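Local coordinates for protein hemoglobin (Mustelus griseus, PDB 1GCV) that carries oxygen from the gills to the peripheral tissues, as the alpha subunit of a heme-containing heterotetramer of two alpha and two beta chains, at residues G11-V16 / P118-A123; V67-H72 / S78-L83; C104-L109 / K126-I131. One frame throughout, in Å; residues are numbered along the deposited sequence.

Interaction 1: residues G11-V16 / P118-A123; sequences GKIAQV and PDTHCA
I13 and T120 mark the closest approach of the two backbones, with 8.9 Å between their CA atoms. Both segments are helical and run steeply across each other. Segment 11-16 is part of helix 4-19, the A helix of the globin fold. Segment 118-123 starts helix 118-135, the H helix. The contact is small, burying 95 Å² in all. Its centre is one methyl pair: I13 CD1 meets T120 CG2 at 3.3 Å, closer than carbons usually sit. The second torsion of I13 is off a staggered position (141°), possibly a sign of crowding at this methyl. With OG1 of T120 beside the backbone N (chi1 -66°), CG2 lies anti to that N and is turned to I13 CD1. The hydroxyl on the other branch bonds to E115, just before the helix. K12 comes in beside this oxygen, but its NZ stays 4.2 Å from T120 OG1, too far for a hydrogen bond. On the same helix, D119 forms a salt bridge with K33 of a neighbouring subunit. The threonine has two roles: its methyl packs on I13, while its hydroxyl is hydrogen-bonded to E115. Across the helices the touch is essentially apolar, with a lysine at its rim.

Interaction 2: residues V67-H72 / S78-L83; sequences VKAAEH and SHLETL
H79 lays its ring against that of H72. It ends the short helix 76-79, which lies between helix 53-71 and helix 81-91. This is the EF corner of the globin fold. The side chain of H79 leaves the backbone with CG anti to N (chi1 168°), which sends the ring to the end of the E helix. Its CB touches H72 CB at 3.9 Å. Next, H79 CG lies 3.7 Å from the same H72 CB, which sits over the imidazole face in a CH-pi contact. H79 ND1 reaches over a face of the other ring, 3.5 Å from H72 ND1. CE1 of H79 lies 3.9 Å from H72 CD2. On the other branch, H79 CD2 comes to A69 CA at 3.9 Å. The tip, NE2, ends near the backbone of K68, 3.7 Å from K68 O, with no hydrogen bond, while K68 CB lies alongside it. The rings form an offset stack, with centroids 4.2 Å apart and planes at 20°. Next to this stack, A69 CB and L80 CD2 make a looser apolar touch, and I131 of helix 118-135 packs on both residues. Further on, L83 touches the heme, and its carbonyl takes a hydrogen bond from ND1 of H87, predicted to be the proximal iron ligand. An alanine in place of H79 would probably leave the H72 ring without its stacking partner, and free to turn. Two imidazoles stacked this closely are unlikely to favour both being protonated. The lysine amine is more distant, with K68 NZ 7.0 Å from H79 NE2. The corner is therefore joined by ring faces and methyl groups, without a direct polar bond between the segments.

Interaction 3: residues C104-L109 / K126-I131; sequences CIIVTL and KLLSAI
L128 meets I105 and I106 in a buried, wholly apolar contact between helix 98-112 and helix 118-135, near the centre of the chain. The backbones are nearest at I105 and L128, 8.9 Å between CA atoms. L128 points at the other helix, with CG anti to its carbonyl carbon (chi1 -67°), and divides its two methyls between the isoleucines. CD1 fits in by both of them: it is 3.9 Å from I106 CD1 and 4.0 Å from I105 CG2. CD2 takes the far end of I105, with L128 CD2 at 3.9 Å from I105 CD1. The CB of I106 does not point across; a second torsion of -61° brings its CD1 round to the leucine. The side chains of L128 and I106 lie antiparallel, side by side. The two helices are the G and H helices of the globin fold, a roughly antiparallel pair that contributes residues to the heme pocket and makes up much of the hydrophobic core. The side chain of I105 is about 4 Å from the heme at the nearest atoms, and it also packs on C28 of helix 21-35. I106 reaches V102 of a neighbouring subunit, so this pair also borders an interface of the tetramer. Within segment 104-109, the buried hydroxyl of T108 is spent on its own helix. T108 OG1 donates to C104 O at 2.9 Å, tilted 26° from the carbonyl plane. T108 N reaches the same oxygen from the opposite face.

In the fold
Interaction 3 is the most central of the three and is made of aliphatic chains alone. Interaction 1 lies further out; it is also buried at its methyl pair, but has a lysine at the rim. Interaction 2 is partly exposed and turns to aromatic stacking, with two histidines near the surface. Interactions 1 and 3 share helix 118-135 and touch where H121 NE2 meets I106 CG2 at 3.6 Å. Interaction 2 joins different helices, yet it leans on both others. A70 CB packs on A14 CB and, more loosely, on L127 CD2. Helix 118-135 touches helix 4-19 in interaction 1, helix 98-112 in interaction 3, and the corner of interaction 2.

Interaction 1: residues G11-V16 / P118-A123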
ATOM      1  N   GLY A  11       0.479  26.981  -6.867  1.00 29.41           N
ATOM      2  CA  GLY A  11      -0.316  28.171  -6.627  1.00 27.38           C
ATOM      3  C   GLY A  11      -1.329  28.390  -7.735  1.00 30.00           C
ATOM      4  O   GLY A  11      -2.441  28.859  -7.492  1.00 32.82           O
ATOM      5  N   LYS A  12      -0.943  28.048  -8.959  1.00 29.30           N
ATOM      6  CA  LYS A  12      -1.828  28.200 -10.105  1.00 32.66           C
ATOM      7  C   LYS A  12      -2.981  27.200 -10.006  1.00 34.35           C
ATOM      8  O   LYS A  12      -4.107  27.503 -10.402  1.00 35.27           O
ATOM      9  CB  LYS A  12      -1.043  27.984 -11.409  1.00 35.74           C
ATOM     10  CG  LYS A  12      -1.908  27.868 -12.666  1.00 45.73           C
ATOM     11  CD  LYS A  12      -1.133  27.244 -13.835  1.00 51.34           C
ATOM     12  CE  LYS A  12      -1.764  25.931 -14.306  1.00 52.73           C
ATOM     13  NZ  LYS A  12      -0.782  24.803 -14.367  1.00 51.48           N
ATOM     14  N   ILE A  13      -2.700  26.010  -9.472  1.00 34.05           N
ATOM     15  CA  ILE A  13      -3.726  24.978  -9.326  1.00 31.59           C
ATOM     16  C   ILE A  13      -4.624  25.257  -8.117  1.00 30.21           C
ATOM     17  O   ILE A  13      -5.810  24.925  -8.136  1.00 27.85           O
ATOM     18  CB  ILE A  13      -3.089  23.556  -9.232  1.00 31.78           C
ATOM     19  CG1 ILE A  13      -2.846  23.015 -10.644  1.00 31.24           C
ATOM     20  CG2 ILE A  13      -4.013  22.587  -8.503  1.00 30.59           C
ATOM     21  CD1 ILE A  13      -1.568  22.247 -10.791  1.00 38.90           C
ATOM     22  N   ALA A  14      -4.069  25.876  -7.076  1.00 26.56           N
ATOM     23  CA  ALA A  14      -4.854  26.217  -5.891  1.00 27.37           C
ATOM     24  C   ALA A  14      -5.886  27.295  -6.254  1.00 28.54           C
ATOM     25  O   ALA A  14      -6.949  27.386  -5.634  1.00 29.57           O
ATOM     26  CB  ALA A  14      -3.940  26.716  -4.773  1.00 23.50           C
ATOM     27  N   GLN A  15      -5.559  28.105  -7.261  1.00 29.73           N
ATOM     28  CA  GLN A  15      -6.434  29.175  -7.742  1.00 30.48           C
ATOM     29  C   GLN A  15      -7.680  28.593  -8.399  1.00 28.68           C
ATOM     30  O   GLN A  15      -8.791  29.079  -8.186  1.00 29.43           O
ATOM     31  CB  GLN A  15      -5.701  30.034  -8.774  1.00 36.09           C
ATOM     32  CG  GLN A  15      -4.631  30.925  -8.196  1.00 48.79           C
ATOM     33  CD  GLN A  15      -5.213  32.181  -7.596  1.00 58.07           C
ATOM     34  OE1 GLN A  15      -4.731  33.286  -7.852  1.00 62.34           O
ATOM     35  NE2 GLN A  15      -6.264  32.021  -6.794  1.00 59.81           N
ATOM     36  N   VAL A  16      -7.472  27.557  -9.208  1.00 26.69           N
ATOM     37  CA  VAL A  16      -8.546  26.868  -9.929  1.00 27.22           C
ATOM     38  C   VAL A  16      -9.512  26.157  -8.984  1.00 27.49           C
ATOM     39  O   VAL A  16     -10.731  26.254  -9.140  1.00 27.96           O
ATOM     40  CB  VAL A  16      -7.973  25.811 -10.900  1.00 27.26           C
ATOM     41  CG1 VAL A  16      -9.105  25.064 -11.589  1.00 28.27           C
ATOM     42  CG2 VAL A  16      -7.057  26.478 -11.916  1.00 28.72           C
ATOM     43  N   PRO A 118       2.747  15.824 -17.475  1.00 20.75           N
ATOM     44  CA  PRO A 118       3.502  15.083 -16.461  1.00 20.78           C
ATOM     45  C   PRO A 118       4.161  15.984 -15.405  1.00 20.50           C
ATOM     46  O   PRO A 118       4.244  15.620 -14.233  1.00 20.47           O
ATOM     47  CB  PRO A 118       4.523  14.312 -17.285  1.00 19.39           C
ATOM     48  CG  PRO A 118       3.822  14.075 -18.572  1.00 18.08           C
ATOM     49  CD  PRO A 118       3.037  15.329 -18.831  1.00 20.36           C
ATOM     50  N   ASP A 119       4.617  17.159 -15.820  1.00 21.77           N
ATOM     51  CA  ASP A 119       5.270  18.096 -14.906  1.00 26.04           C
ATOM     52  C   ASP A 119       4.314  18.681 -13.863  1.00 24.01           C
ATOM     53  O   ASP A 119       4.666  18.815 -12.691  1.00 20.65           O
ATOM     54  CB  ASP A 119       5.922  19.232 -15.702  1.00 34.31           C
ATOM     55  CG  ASP A 119       7.374  18.948 -16.035  1.00 40.79           C
ATOM     56  OD1 ASP A 119       7.642  18.421 -17.135  1.00 44.04           O
ATOM     57  OD2 ASP A 119       8.245  19.250 -15.192  1.00 51.18           O
ATOM     58  N   THR A 120       3.112  19.041 -14.302  1.00 23.57           N
ATOM     59  CA  THR A 120       2.095  19.600 -13.416  1.00 21.48           C
ATOM     60  C   THR A 120       1.643  18.498 -12.460  1.00 19.35           C
ATOM     61  O   THR A 120       1.462  18.723 -11.263  1.00 19.68           O
ATOM     62  CB  THR A 120       0.892  20.118 -14.241  1.00 21.62           C
ATOM     63  OG1 THR A 120       1.312  21.234 -15.033  1.00 21.66           O
ATOM     64  CG2 THR A 120      -0.250  20.548 -13.335  1.00 22.21           C
ATOM     65  N   HIS A 121       1.475  17.304 -13.022  1.00 19.77           N
ATOM     66  CA  HIS A 121       1.073  16.100 -12.301  1.00 18.07           C
ATOM     67  C   HIS A 121       2.077  15.844 -11.180  1.00 16.50           C
ATOM     68  O   HIS A 121       1.715  15.638 -10.025  1.00 15.57           O
ATOM     69  CB  HIS A 121       1.065  14.920 -13.286  1.00 17.89           C
ATOM     70  CG  HIS A 121       0.569  13.626 -12.712  1.00 16.98           C
ATOM     71  ND1 HIS A 121       0.077  12.610 -13.503  1.00 17.06           N
ATOM     72  CD2 HIS A 121       0.528  13.165 -11.439  1.00 16.67           C
ATOM     73  CE1 HIS A 121      -0.244  11.579 -12.742  1.00 19.01           C
ATOM     74  NE2 HIS A 121       0.020  11.888 -11.485  1.00 13.40           N
ATOM     75  N   CYS A 122       3.352  15.858 -11.534  1.00 17.67           N
ATOM     76  CA  CYS A 122       4.402  15.631 -10.565  1.00 18.55           C
ATOM     77  C   CYS A 122       4.375  16.670  -9.432  1.00 19.37           C
ATOM     78  O   CYS A 122       4.482  16.309  -8.260  1.00 19.40           O
ATOM     79  CB  CYS A 122       5.752  15.644 -11.274  1.00 18.71           C
ATOM     80  SG  CYS A 122       7.068  14.971 -10.288  1.00 29.37           S
ATOM     81  N   ALA A 123       4.228  17.950  -9.778  1.00 16.95           N
ATOM     82  CA  ALA A 123       4.191  19.013  -8.777  1.00 15.69           C
ATOM     83  C   ALA A 123       3.000  18.829  -7.841  1.00 18.33           C
ATOM     84  O   ALA A 123       3.116  18.994  -6.627  1.00 17.00           O
ATOM     85  CB  ALA A 123       4.113  20.372  -9.453  1.00 14.41           C
TER

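Interaction 2: residues V67-H72 / S78-L83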
ATOM      1  N   VAL A  67      -6.333  23.852  -0.717  1.00 19.10           N
ATOM      2  CA  VAL A  67      -6.022  25.165  -1.252  1.00 19.85           C
ATOM      3  C   VAL A  67      -5.182  25.948  -0.251  1.00 21.33           C
ATOM      4  O   VAL A  67      -4.194  26.574  -0.615  1.00 23.42           O
ATOM      5  CB  VAL A  67      -7.313  25.944  -1.568  1.00 20.36           C
ATOM      6  CG1 VAL A  67      -6.990  27.381  -1.928  1.00 21.89           C
ATOM      7  CG2 VAL A  67      -8.044  25.273  -2.717  1.00 20.75           C
ATOM      8  N   LYS A  68      -5.566  25.896   1.017  1.00 23.59           N
ATOM      9  CA  LYS A  68      -4.837  26.613   2.057  1.00 29.09           C
ATOM     10  C   LYS A  68      -3.436  26.042   2.269  1.00 29.70           C
ATOM     11  O   LYS A  68      -2.491  26.780   2.563  1.00 28.99           O
ATOM     12  CB  LYS A  68      -5.617  26.574   3.375  1.00 34.48           C
ATOM     13  CG  LYS A  68      -6.262  27.895   3.751  1.00 41.74           C
ATOM     14  CD  LYS A  68      -6.887  27.837   5.139  1.00 52.86           C
ATOM     15  CE  LYS A  68      -8.110  28.752   5.245  1.00 59.42           C
ATOM     16  NZ  LYS A  68      -9.218  28.161   6.065  1.00 58.75           N
ATOM     17  N   ALA A  69      -3.305  24.725   2.129  1.00 27.55           N
ATOM     18  CA  ALA A  69      -2.011  24.082   2.300  1.00 27.65           C
ATOM     19  C   ALA A  69      -1.109  24.519   1.149  1.00 28.58           C
ATOM     20  O   ALA A  69       0.086  24.753   1.335  1.00 29.77           O
ATOM     21  CB  ALA A  69      -2.168  22.563   2.312  1.00 21.86           C
ATOM     22  N   ALA A  70      -1.691  24.643  -0.038  1.00 28.80           N
ATOM     23  CA  ALA A  70      -0.930  25.058  -1.207  1.00 30.55           C
ATOM     24  C   ALA A  70      -0.378  26.471  -1.002  1.00 32.29           C
ATOM     25  O   ALA A  70       0.679  26.814  -1.530  1.00 31.93           O
ATOM     26  CB  ALA A  70      -1.813  25.006  -2.451  1.00 27.84           C
ATOM     27  N   GLU A  71      -1.093  27.280  -0.227  1.00 35.09           N
ATOM     28  CA  GLU A  71      -0.679  28.653   0.055  1.00 38.13           C
ATOM     29  C   GLU A  71       0.369  28.731   1.167  1.00 37.15           C
ATOM     30  O   GLU A  71       1.133  29.688   1.238  1.00 37.15           O
ATOM     31  CB  GLU A  71      -1.891  29.498   0.448  1.00 40.15           C
ATOM     32  CG  GLU A  71      -2.642  30.091  -0.733  1.00 49.45           C
ATOM     33  CD  GLU A  71      -4.133  30.241  -0.466  1.00 54.62           C
ATOM     34  OE1 GLU A  71      -4.518  30.468   0.705  1.00 54.01           O
ATOM     35  OE2 GLU A  71      -4.919  30.129  -1.435  1.00 55.58           O
ATOM     36  N   HIS A  72       0.395  27.727   2.039  1.00 36.27           N
ATOM     37  CA  HIS A  72       1.351  27.700   3.143  1.00 33.91           C
ATOM     38  C   HIS A  72       2.353  26.585   2.908  1.00 32.27           C
ATOM     39  O   HIS A  72       2.802  25.937   3.848  1.00 33.00           O
ATOM     40  CB  HIS A  72       0.636  27.447   4.473  1.00 36.09           C
ATOM     41  CG  HIS A  72      -0.309  28.535   4.878  1.00 37.47           C
ATOM     42  ND1 HIS A  72      -0.163  29.246   6.050  1.00 39.76           N
ATOM     43  CD2 HIS A  72      -1.429  29.013   4.286  1.00 42.06           C
ATOM     44  CE1 HIS A  72      -1.153  30.115   6.162  1.00 42.77           C
ATOM     45  NE2 HIS A  72      -1.936  29.994   5.106  1.00 43.20           N
ATOM     46  N   SER A  78       3.666  23.202  10.456  1.00 35.06           N
ATOM     47  CA  SER A  78       2.990  23.998  11.476  1.00 32.33           C
ATOM     48  C   SER A  78       1.583  24.359  11.040  1.00 29.46           C
ATOM     49  O   SER A  78       0.695  24.536  11.870  1.00 29.87           O
ATOM     50  CB  SER A  78       3.771  25.281  11.768  1.00 33.56           C
ATOM     51  OG  SER A  78       5.136  25.131  11.422  1.00 43.34           O
ATOM     52  N   HIS A  79       1.380  24.462   9.732  1.00 28.06           N
ATOM     53  CA  HIS A  79       0.067  24.816   9.199  1.00 28.92           C
ATOM     54  C   HIS A  79      -0.978  23.696   9.286  1.00 27.98           C
ATOM     55  O   HIS A  79      -2.138  23.954   9.622  1.00 27.46           O
ATOM     56  CB  HIS A  79       0.197  25.277   7.744  1.00 30.16           C
ATOM     57  CG  HIS A  79      -1.113  25.385   7.031  1.00 32.17           C
ATOM     58  ND1 HIS A  79      -1.979  26.439   7.222  1.00 32.35           N
ATOM     59  CD2 HIS A  79      -1.718  24.558   6.145  1.00 33.70           C
ATOM     60  CE1 HIS A  79      -3.061  26.257   6.486  1.00 35.77           C
ATOM     61  NE2 HIS A  79      -2.928  25.122   5.824  1.00 34.74           N
ATOM     62  N   LEU A  80      -0.576  22.461   8.987  1.00 26.05           N
ATOM     63  CA  LEU A  80      -1.504  21.328   9.023  1.00 25.99           C
ATOM     64  C   LEU A  80      -1.558  20.612  10.373  1.00 27.49           C
ATOM     65  O   LEU A  80      -2.218  19.582  10.506  1.00 27.53           O
ATOM     66  CB  LEU A  80      -1.141  20.315   7.930  1.00 24.30           C
ATOM     67  CG  LEU A  80      -1.465  20.677   6.477  1.00 21.87           C
ATOM     68  CD1 LEU A  80      -0.770  19.687   5.549  1.00 20.26           C
ATOM     69  CD2 LEU A  80      -2.969  20.663   6.254  1.00 20.23           C
ATOM     70  N   GLU A  81      -0.868  21.157  11.371  1.00 29.03           N
ATOM     71  CA  GLU A  81      -0.835  20.562  12.701  1.00 28.07           C
ATOM     72  C   GLU A  81      -2.225  20.326  13.287  1.00 27.56           C
ATOM     73  O   GLU A  81      -2.528  19.224  13.758  1.00 25.94           O
ATOM     74  CB  GLU A  81      -0.030  21.446  13.649  1.00 30.41           C
ATOM     75  CG  GLU A  81      -0.318  21.198  15.115  1.00 37.71           C
ATOM     76  CD  GLU A  81       0.788  21.703  16.016  1.00 44.13           C
ATOM     77  OE1 GLU A  81       1.791  20.977  16.193  1.00 47.00           O
ATOM     78  OE2 GLU A  81       0.653  22.826  16.546  1.00 47.52           O
ATOM     79  N   THR A  82      -3.068  21.352  13.270  1.00 21.95           N
ATOM     80  CA  THR A  82      -4.406  21.192  13.819  1.00 25.81           C
ATOM     81  C   THR A  82      -5.169  20.126  13.045  1.00 22.58           C
ATOM     82  O   THR A  82      -5.866  19.309  13.639  1.00 22.07           O
ATOM     83  CB  THR A  82      -5.209  22.508  13.786  1.00 28.27           C
ATOM     84  OG1 THR A  82      -4.477  23.532  14.470  1.00 38.26           O
ATOM     85  CG2 THR A  82      -6.542  22.327  14.490  1.00 29.75           C
ATOM     86  N   LEU A  83      -5.031  20.130  11.722  1.00 19.38           N
ATOM     87  CA  LEU A  83      -5.713  19.151  10.885  1.00 17.60           C
ATOM     88  C   LEU A  83      -5.148  17.752  11.133  1.00 17.79           C
ATOM     89  O   LEU A  83      -5.876  16.764  11.065  1.00 18.41           O
ATOM     90  CB  LEU A  83      -5.573  19.522   9.406  1.00 17.75           C
ATOM     91  CG  LEU A  83      -6.681  19.095   8.436  1.00 21.34           C
ATOM     92  CD1 LEU A  83      -8.046  19.276   9.071  1.00 20.36           C
ATOM     93  CD2 LEU A  83      -6.579  19.927   7.165  1.00 21.53           C
TER

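Interaction 3: residues C104-L109 / K126-I131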
ATOM      1  N   CYS A 104      -7.377  10.138  -6.385  1.00 15.37           N
ATOM      2  CA  CYS A 104      -8.675  10.545  -6.919  1.00 14.11           C
ATOM      3  C   CYS A 104      -8.729  12.045  -7.184  1.00 15.01           C
ATOM      4  O   CYS A 104      -9.468  12.497  -8.059  1.00 16.51           O
ATOM      5  CB  CYS A 104      -9.791  10.133  -5.966  1.00 12.38           C
ATOM      6  SG  CYS A 104     -10.077   8.365  -5.998  1.00 18.18           S
ATOM      7  N   ILE A 105      -7.957  12.816  -6.420  1.00 14.76           N
ATOM      8  CA  ILE A 105      -7.876  14.261  -6.619  1.00 15.19           C
ATOM      9  C   ILE A 105      -7.120  14.449  -7.939  1.00 16.23           C
ATOM     10  O   ILE A 105      -7.469  15.305  -8.752  1.00 17.19           O
ATOM     11  CB  ILE A 105      -7.080  14.971  -5.479  1.00 15.49           C
ATOM     12  CG1 ILE A 105      -7.946  15.091  -4.224  1.00 15.58           C
ATOM     13  CG2 ILE A 105      -6.641  16.366  -5.925  1.00 14.58           C
ATOM     14  CD1 ILE A 105      -7.157  15.405  -2.964  1.00 16.34           C
ATOM     15  N   ILE A 106      -6.091  13.632  -8.151  1.00 13.18           N
ATOM     16  CA  ILE A 106      -5.307  13.716  -9.381  1.00 15.07           C
ATOM     17  C   ILE A 106      -6.208  13.418 -10.581  1.00 14.33           C
ATOM     18  O   ILE A 106      -6.187  14.147 -11.565  1.00 17.65           O
ATOM     19  CB  ILE A 106      -4.111  12.716  -9.381  1.00 17.10           C
ATOM     20  CG1 ILE A 106      -3.066  13.124  -8.337  1.00 15.84           C
ATOM     21  CG2 ILE A 106      -3.469  12.665 -10.767  1.00 15.31           C
ATOM     22  CD1 ILE A 106      -2.459  14.487  -8.567  1.00 18.77           C
ATOM     23  N   VAL A 107      -7.003  12.354 -10.500  1.00 13.53           N
ATOM     24  CA  VAL A 107      -7.892  12.005 -11.602  1.00 13.45           C
ATOM     25  C   VAL A 107      -8.930  13.107 -11.818  1.00 18.51           C
ATOM     26  O   VAL A 107      -9.272  13.436 -12.962  1.00 18.45           O
ATOM     27  CB  VAL A 107      -8.611  10.657 -11.349  1.00 12.32           C
ATOM     28  CG1 VAL A 107      -9.667  10.411 -12.427  1.00 11.75           C
ATOM     29  CG2 VAL A 107      -7.592   9.520 -11.348  1.00 11.88           C
ATOM     30  N   THR A 108      -9.421  13.690 -10.728  1.00 14.96           N
ATOM     31  CA  THR A 108     -10.404  14.762 -10.832  1.00 16.12           C
ATOM     32  C   THR A 108      -9.809  15.974 -11.541  1.00 16.25           C
ATOM     33  O   THR A 108     -10.471  16.588 -12.365  1.00 19.70           O
ATOM     34  CB  THR A 108     -10.919  15.193  -9.444  1.00 17.36           C
ATOM     35  OG1 THR A 108     -11.677  14.121  -8.869  1.00 14.68           O
ATOM     36  CG2 THR A 108     -11.800  16.434  -9.554  1.00 15.43           C
ATOM     37  N   LEU A 109      -8.563  16.317 -11.228  1.00 16.33           N
ATOM     38  CA  LEU A 109      -7.911  17.462 -11.863  1.00 18.19           C
ATOM     39  C   LEU A 109      -7.704  17.224 -13.363  1.00 20.33           C
ATOM     40  O   LEU A 109      -7.830  18.148 -14.162  1.00 21.76           O
ATOM     41  CB  LEU A 109      -6.553  17.747 -11.201  1.00 18.11           C
ATOM     42  CG  LEU A 109      -6.539  18.433  -9.832  1.00 17.56           C
ATOM     43  CD1 LEU A 109      -5.110  18.538  -9.329  1.00 18.30           C
ATOM     44  CD2 LEU A 109      -7.166  19.802  -9.943  1.00 19.36           C
ATOM     45  N   LYS A 126       3.402  15.764  -5.572  1.00 21.07           N
ATOM     46  CA  LYS A 126       4.361  16.041  -4.512  1.00 21.63           C
ATOM     47  C   LYS A 126       3.723  16.818  -3.358  1.00 17.24           C
ATOM     48  O   LYS A 126       4.085  16.623  -2.201  1.00 17.93           O
ATOM     49  CB  LYS A 126       5.558  16.812  -5.076  1.00 23.23           C
ATOM     50  CG  LYS A 126       6.555  15.918  -5.809  1.00 28.80           C
ATOM     51  CD  LYS A 126       7.704  16.722  -6.408  1.00 35.92           C
ATOM     52  CE  LYS A 126       8.589  17.330  -5.325  1.00 37.65           C
ATOM     53  NZ  LYS A 126       9.909  17.743  -5.872  1.00 36.16           N
ATOM     54  N   LEU A 127       2.770  17.690  -3.672  1.00 16.88           N
ATOM     55  CA  LEU A 127       2.092  18.460  -2.635  1.00 17.64           C
ATOM     56  C   LEU A 127       1.184  17.536  -1.825  1.00 16.80           C
ATOM     57  O   LEU A 127       1.208  17.550  -0.592  1.00 16.45           O
ATOM     58  CB  LEU A 127       1.268  19.593  -3.260  1.00 17.58           C
ATOM     59  CG  LEU A 127       0.316  20.348  -2.324  1.00 19.78           C
ATOM     60  CD1 LEU A 127       1.108  21.348  -1.490  1.00 19.27           C
ATOM     61  CD2 LEU A 127      -0.770  21.046  -3.134  1.00 15.33           C
ATOM     62  N   LEU A 128       0.393  16.722  -2.523  1.00 18.32           N
ATOM     63  CA  LEU A 128      -0.526  15.794  -1.863  1.00 18.34           C
ATOM     64  C   LEU A 128       0.216  14.809  -0.972  1.00 17.07           C
ATOM     65  O   LEU A 128      -0.260  14.461   0.104  1.00 15.99           O
ATOM     66  CB  LEU A 128      -1.365  15.031  -2.902  1.00 15.56           C
ATOM     67  CG  LEU A 128      -2.356  15.898  -3.687  1.00 16.74           C
ATOM     68  CD1 LEU A 128      -3.037  15.078  -4.769  1.00 15.98           C
ATOM     69  CD2 LEU A 128      -3.378  16.477  -2.734  1.00 17.30           C
ATOM     70  N   SER A 129       1.383  14.355  -1.417  1.00 17.23           N
ATOM     71  CA  SER A 129       2.168  13.419  -0.622  1.00 20.76           C
ATOM     72  C   SER A 129       2.631  14.090   0.663  1.00 18.15           C
ATOM     73  O   SER A 129       2.569  13.486   1.734  1.00 19.37           O
ATOM     74  CB  SER A 129       3.381  12.916  -1.416  1.00 22.87           C
ATOM     75  OG  SER A 129       2.976  12.044  -2.462  1.00 35.53           O
ATOM     76  N   ALA A 130       3.090  15.336   0.549  1.00 17.96           N
ATOM     77  CA  ALA A 130       3.556  16.102   1.704  1.00 19.05           C
ATOM     78  C   ALA A 130       2.408  16.314   2.669  1.00 20.76           C
ATOM     79  O   ALA A 130       2.589  16.263   3.884  1.00 21.39           O
ATOM     80  CB  ALA A 130       4.103  17.454   1.258  1.00 21.34           C
ATOM     81  N   ILE A 131       1.226  16.571   2.118  1.00 22.02           N
ATOM     82  CA  ILE A 131       0.032  16.784   2.922  1.00 19.06           C
ATOM     83  C   ILE A 131      -0.370  15.473   3.604  1.00 20.35           C
ATOM     84  O   ILE A 131      -0.739  15.464   4.773  1.00 21.18           O
ATOM     85  CB  ILE A 131      -1.139  17.287   2.049  1.00 18.74           C
ATOM     86  CG1 ILE A 131      -0.959  18.771   1.746  1.00 19.64           C
ATOM     87  CG2 ILE A 131      -2.459  17.078   2.768  1.00 22.10           C
ATOM     88  CD1 ILE A 131      -1.921  19.291   0.698  1.00 21.83           C
TER